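Local coordinates for protein probable porin (Pseudomonas aeruginosa, PDB 2Y0H) that probably acts as an outer-membrane porin of the OprD family, letting small solutes cross through a closed beta-barrel, at residues Y101-P113 / P127-E139. Numbering follows the deposited sequence.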
loop_
_atom_site.group_PDB
_atom_site.type_symbol
_atom_site.label_atom_id
_atom_site.label_comp_id
_atom_site.label_asym_id
_atom_site.label_seq_id
_atom_site.Cartn_x
_atom_site.Cartn_y
_atom_site.Cartn_z
ATOM N N TYR A 101 -17.651 17.928 -10.834
ATOM C CA TYR A 101 -17.817 19.300 -11.294
ATOM C C TYR A 101 -16.449 19.875 -11.615
ATOM O O TYR A 101 -15.546 19.844 -10.780
ATOM C CB TYR A 101 -18.518 20.146 -10.226
ATOM C CG TYR A 101 -18.757 21.592 -10.627
ATOM C CD1 TYR A 101 -19.735 21.928 -11.559
ATOM C CD2 TYR A 101 -18.018 22.620 -10.060
ATOM C CE1 TYR A 101 -19.960 23.248 -11.920
ATOM C CE2 TYR A 101 -18.239 23.940 -10.413
ATOM C CZ TYR A 101 -19.210 24.249 -11.342
ATOM O OH TYR A 101 -19.427 25.564 -11.691
ATOM N N SER A 102 -16.296 20.395 -12.826
ATOM C CA SER A 102 -15.001 20.887 -13.282
ATOM C C SER A 102 -13.921 19.843 -13.030
ATOM O O SER A 102 -13.934 18.778 -13.650
ATOM C CB SER A 102 -14.638 22.201 -12.598
ATOM O OG SER A 102 -13.455 22.730 -13.173
ATOM N N GLN A 103 -13.001 20.136 -12.113
ATOM C CA GLN A 103 -11.895 19.219 -11.810
ATOM C C GLN A 103 -11.999 18.645 -10.395
ATOM O O GLN A 103 -11.003 18.222 -9.810
ATOM C CB GLN A 103 -10.540 19.921 -11.982
ATOM C CG GLN A 103 -10.310 20.513 -13.366
ATOM C CD GLN A 103 -10.280 19.458 -14.456
ATOM O OE1 GLN A 103 -9.800 18.340 -14.248
ATOM N NE2 GLN A 103 -10.803 19.807 -15.627
ATOM N N THR A 104 -13.202 18.641 -9.846
ATOM C CA THR A 104 -13.406 18.194 -8.477
ATOM C C THR A 104 -14.333 16.983 -8.469
ATOM O O THR A 104 -15.311 16.927 -9.219
ATOM C CB THR A 104 -13.965 19.335 -7.599
ATOM O OG1 THR A 104 -13.047 20.439 -7.620
ATOM C CG2 THR A 104 -14.176 18.880 -6.154
ATOM N N GLN A 105 -14.012 16.000 -7.636
ATOM C CA GLN A 105 -14.811 14.793 -7.570
ATOM C C GLN A 105 -15.091 14.405 -6.130
ATOM O O GLN A 105 -14.212 14.460 -5.280
ATOM C CB GLN A 105 -14.106 13.649 -8.294
ATOM C CG GLN A 105 -14.909 12.356 -8.307
ATOM C CD GLN A 105 -14.522 11.435 -9.453
ATOM O OE1 GLN A 105 -13.672 11.775 -10.274
ATOM N NE2 GLN A 105 -15.154 10.268 -9.518
ATOM N N LEU A 106 -16.329 14.028 -5.852
ATOM C CA LEU A 106 -16.654 13.470 -4.554
ATOM C C LEU A 106 -17.075 12.015 -4.730
ATOM O O LEU A 106 -17.881 11.694 -5.608
ATOM C CB LEU A 106 -17.765 14.271 -3.876
ATOM C CG LEU A 106 -18.334 13.672 -2.585
ATOM C CD1 LEU A 106 -17.296 13.694 -1.470
ATOM C CD2 LEU A 106 -19.616 14.379 -2.161
ATOM N N GLN A 107 -16.521 11.131 -3.907
ATOM C CA GLN A 107 -16.975 9.747 -3.907
ATOM C C GLN A 107 -17.498 9.402 -2.532
ATOM O O GLN A 107 -16.855 9.710 -1.542
ATOM C CB GLN A 107 -15.828 8.811 -4.243
ATOM C CG GLN A 107 -15.129 9.133 -5.544
ATOM C CD GLN A 107 -13.875 8.317 -5.711
ATOM O OE1 GLN A 107 -13.921 7.195 -6.207
ATOM N NE2 GLN A 107 -12.744 8.864 -5.267
ATOM N N VAL A 108 -18.664 8.775 -2.461
ATOM C CA VAL A 108 -19.198 8.366 -1.173
ATOM C C VAL A 108 -19.581 6.894 -1.220
ATOM O O VAL A 108 -20.434 6.503 -2.010
ATOM C CB VAL A 108 -20.429 9.213 -0.754
ATOM C CG1 VAL A 108 -20.833 8.875 0.689
ATOM C CG2 VAL A 108 -20.136 10.699 -0.886
ATOM N N GLY A 109 -18.944 6.083 -0.379
ATOM C CA GLY A 109 -19.264 4.671 -0.293
ATOM C C GLY A 109 -18.014 3.838 -0.133
ATOM O O GLY A 109 -17.119 4.181 0.638
ATOM N N ILE A 110 -17.938 2.735 -0.863
ATOM C CA ILE A 110 -16.752 1.893 -0.787
ATOM C C ILE A 110 -15.559 2.565 -1.483
ATOM O O ILE A 110 -15.688 3.140 -2.558
ATOM C CB ILE A 110 -17.016 0.482 -1.345
ATOM C CG1 ILE A 110 -16.001 -0.512 -0.779
ATOM C CG2 ILE A 110 -17.067 0.483 -2.892
ATOM C CD1 ILE A 110 -16.313 -1.953 -1.122
ATOM N N LEU A 111 -14.400 2.511 -0.841
ATOM C CA LEU A 111 -13.222 3.195 -1.346
ATOM C C LEU A 111 -11.988 2.339 -1.188
ATOM O O LEU A 111 -11.905 1.502 -0.280
ATOM C CB LEU A 111 -13.000 4.481 -0.558
ATOM C CG LEU A 111 -14.123 5.510 -0.562
ATOM C CD1 LEU A 111 -13.790 6.627 0.430
ATOM C CD2 LEU A 111 -14.256 6.055 -1.968
ATOM N N MET A 112 -11.025 2.567 -2.073
ATOM C CA MET A 112 -9.684 2.017 -1.927
ATOM C C MET A 112 -8.679 3.149 -1.974
ATOM O O MET A 112 -8.071 3.383 -3.005
ATOM C CB MET A 112 -9.386 1.026 -3.050
ATOM C CG MET A 112 -10.196 -0.231 -2.953
ATOM S SD MET A 112 -9.884 -1.289 -4.361
ATOM C CE MET A 112 -11.396 -2.231 -4.411
ATOM N N PRO A 113 -8.519 3.873 -0.854
ATOM C CA PRO A 113 -7.555 4.977 -0.788
ATOM C C PRO A 113 -6.125 4.481 -0.976
ATOM O O PRO A 113 -5.771 3.422 -0.464
ATOM C CB PRO A 113 -7.695 5.501 0.653
ATOM C CG PRO A 113 -8.868 4.815 1.236
ATOM C CD PRO A 113 -9.140 3.584 0.449
ATOM N N PRO A 127 -8.211 -6.822 -2.226
ATOM C CA PRO A 127 -7.869 -5.505 -1.694
ATOM C C PRO A 127 -8.632 -5.232 -0.415
ATOM O O PRO A 127 -9.800 -5.604 -0.294
ATOM C CB PRO A 127 -8.351 -4.552 -2.787
ATOM C CG PRO A 127 -9.474 -5.300 -3.456
ATOM C CD PRO A 127 -9.068 -6.747 -3.423
ATOM N N GLN A 128 -7.963 -4.598 0.539
ATOM C CA GLN A 128 -8.633 -4.005 1.684
ATOM C C GLN A 128 -9.508 -2.858 1.175
ATOM O O GLN A 128 -9.109 -2.133 0.267
ATOM C CB GLN A 128 -7.586 -3.460 2.654
ATOM C CG GLN A 128 -8.103 -2.501 3.703
ATOM C CD GLN A 128 -6.970 -1.942 4.585
ATOM O OE1 GLN A 128 -5.856 -1.714 4.113
ATOM N NE2 GLN A 128 -7.255 -1.742 5.863
ATOM N N THR A 129 -10.692 -2.685 1.747
ATOM C CA THR A 129 -11.535 -1.551 1.374
ATOM C C THR A 129 -11.914 -0.736 2.595
ATOM O O THR A 129 -11.822 -1.210 3.729
ATOM C CB THR A 129 -12.838 -1.997 0.679
ATOM O OG1 THR A 129 -13.619 -2.775 1.589
ATOM C CG2 THR A 129 -12.542 -2.829 -0.573
ATOM N N PHE A 130 -12.341 0.497 2.357
ATOM C CA PHE A 130 -12.834 1.368 3.418
ATOM C C PHE A 130 -14.208 1.887 2.980
ATOM O O PHE A 130 -14.486 1.969 1.782
ATOM C CB PHE A 130 -11.883 2.558 3.633
ATOM C CG PHE A 130 -10.564 2.196 4.274
ATOM C CD1 PHE A 130 -9.513 1.693 3.510
ATOM C CD2 PHE A 130 -10.368 2.379 5.638
ATOM C CE1 PHE A 130 -8.317 1.352 4.099
ATOM C CE2 PHE A 130 -9.160 2.050 6.229
ATOM C CZ PHE A 130 -8.132 1.534 5.458
ATOM N N ASP A 131 -15.069 2.226 3.937
ATOM C CA ASP A 131 -16.238 3.042 3.617
ATOM C C ASP A 131 -15.941 4.454 4.081
ATOM O O ASP A 131 -15.457 4.656 5.197
ATOM C CB ASP A 131 -17.506 2.539 4.300
ATOM C CG ASP A 131 -17.917 1.159 3.827
ATOM O OD1 ASP A 131 -17.531 0.770 2.706
ATOM O OD2 ASP A 131 -18.629 0.466 4.580
ATOM N N GLY A 132 -16.224 5.425 3.220
ATOM C CA GLY A 132 -16.031 6.815 3.567
ATOM C C GLY A 132 -16.488 7.783 2.500
ATOM O O GLY A 132 -17.220 7.442 1.565
ATOM N N ALA A 133 -16.060 9.022 2.662
ATOM C CA ALA A 133 -16.324 10.052 1.678
ATOM C C ALA A 133 -14.991 10.724 1.353
ATOM O O ALA A 133 -14.249 11.109 2.260
ATOM C CB ALA A 133 -17.330 11.047 2.216
ATOM N N LEU A 134 -14.685 10.829 0.063
ATOM C CA LEU A 134 -13.402 11.348 -0.406
ATOM C C LEU A 134 -13.599 12.426 -1.477
ATOM O O LEU A 134 -14.203 12.179 -2.528
ATOM C CB LEU A 134 -12.554 10.204 -0.991
ATOM C CG LEU A 134 -11.083 10.467 -1.341
ATOM C CD1 LEU A 134 -10.330 11.009 -0.147
ATOM C CD2 LEU A 134 -10.420 9.178 -1.853
ATOM N N LEU A 135 -13.074 13.614 -1.206
ATOM C CA LEU A 135 -13.178 14.747 -2.122
ATOM C C LEU A 135 -11.792 15.010 -2.678
ATOM O O LEU A 135 -10.842 15.134 -1.914
ATOM C CB LEU A 135 -13.691 15.977 -1.361
ATOM C CG LEU A 135 -14.144 17.298 -2.010
ATOM C CD1 LEU A 135 -12.953 18.175 -2.362
ATOM C CD2 LEU A 135 -15.072 17.102 -3.215
ATOM N N THR A 136 -11.664 15.051 -4.002
ATOM C CA THR A 136 -10.385 15.373 -4.640
ATOM C C THR A 136 -10.603 16.533 -5.602
ATOM O O THR A 136 -11.621 16.603 -6.287
ATOM C CB THR A 136 -9.784 14.177 -5.419
ATOM O OG1 THR A 136 -10.635 13.845 -6.524
ATOM C CG2 THR A 136 -9.657 12.954 -4.531
ATOM N N SER A 137 -9.660 17.459 -5.655
ATOM C CA SER A 137 -9.874 18.619 -6.492
ATOM C C SER A 137 -8.562 19.087 -7.087
ATOM O O SER A 137 -7.576 19.258 -6.375
ATOM C CB SER A 137 -10.550 19.730 -5.690
ATOM O OG SER A 137 -10.847 20.837 -6.511
ATOM N N SER A 138 -8.570 19.288 -8.400
ATOM C CA SER A 138 -7.379 19.675 -9.144
ATOM C C SER A 138 -7.698 20.865 -10.030
ATOM O O SER A 138 -7.396 20.857 -11.225
ATOM C CB SER A 138 -6.920 18.509 -10.018
ATOM O OG SER A 138 -6.728 17.345 -9.231
ATOM N N GLU A 139 -8.330 21.874 -9.439
ATOM C CA GLU A 139 -8.774 23.061 -10.168
ATOM C C GLU A 139 -7.603 23.922 -10.621
ATOM O O GLU A 139 -7.663 24.549 -11.674
ATOM C CB GLU A 139 -9.713 23.908 -9.305
ATOM C CG GLU A 139 -10.988 23.206 -8.861
ATOM C CD GLU A 139 -11.899 22.854 -10.020
ATOM O OE1 GLU A 139 -11.806 23.519 -11.075
ATOM O OE2 GLU A 139 -12.711 21.913 -9.871
HETATM O O HOH W 1 -8.960 15.796 -8.989
HETATM O O HOH W 2 -12.658 11.732 -4.852
#
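Glu139 reaches back over the type II' turn Tyr101-Thr104 and holds it with both carboxylate oxygens. Its chain bends at chi2 (-65°), which lets OE1 accept a hydrogen bond from Ser102 OG at 2.8 Å on its syn lone pair, while OE2 receives Thr104 OG1 at 2.7 Å on its anti lone pair. Gln103 N also reaches OE2, from above the carboxylate plane, at 2.9 Å. A carboxylate suits this place because three donors converge there.

Beyond the turn, strands 104-108 and 129-137 run antiparallel as neighbours in the barrel wall, their backbones paired as far as Leu111 and Phe130. Thr104 turns CG2 away from its backbone N, against Leu135 CD2 at 3.5 Å, on the face that also carries Leu106, Val108 and Ala133; a bound detergent touches Leu106, consistent with a lipid-facing surface. On the other face Gln107 and Leu134 lie side by side, and a water accepts from Gln107 NE2 and donates to Leu134 O.

Where segment 101-113 turns a corner, at Gly109 and Ile110, Gly109 has backbone angles (140°/-136°) at which a CB would jam against Val108 O. Its partner Gly132 leaves room for Leu111 CD1, 3.6 Å from Gly132 C. Farther on, Met112 CE meets Pro127 CG at 3.7 Å.

Leu106, Leu135, Val108 and Ala133 thus make the probably lipid-facing side apolar, the opposite face mixes Gln105, Gln107 and Thr136 with Leu134, and three hydrogen bonds to one carboxylate, two at OE2, tie the turn to the end of strand 129-137.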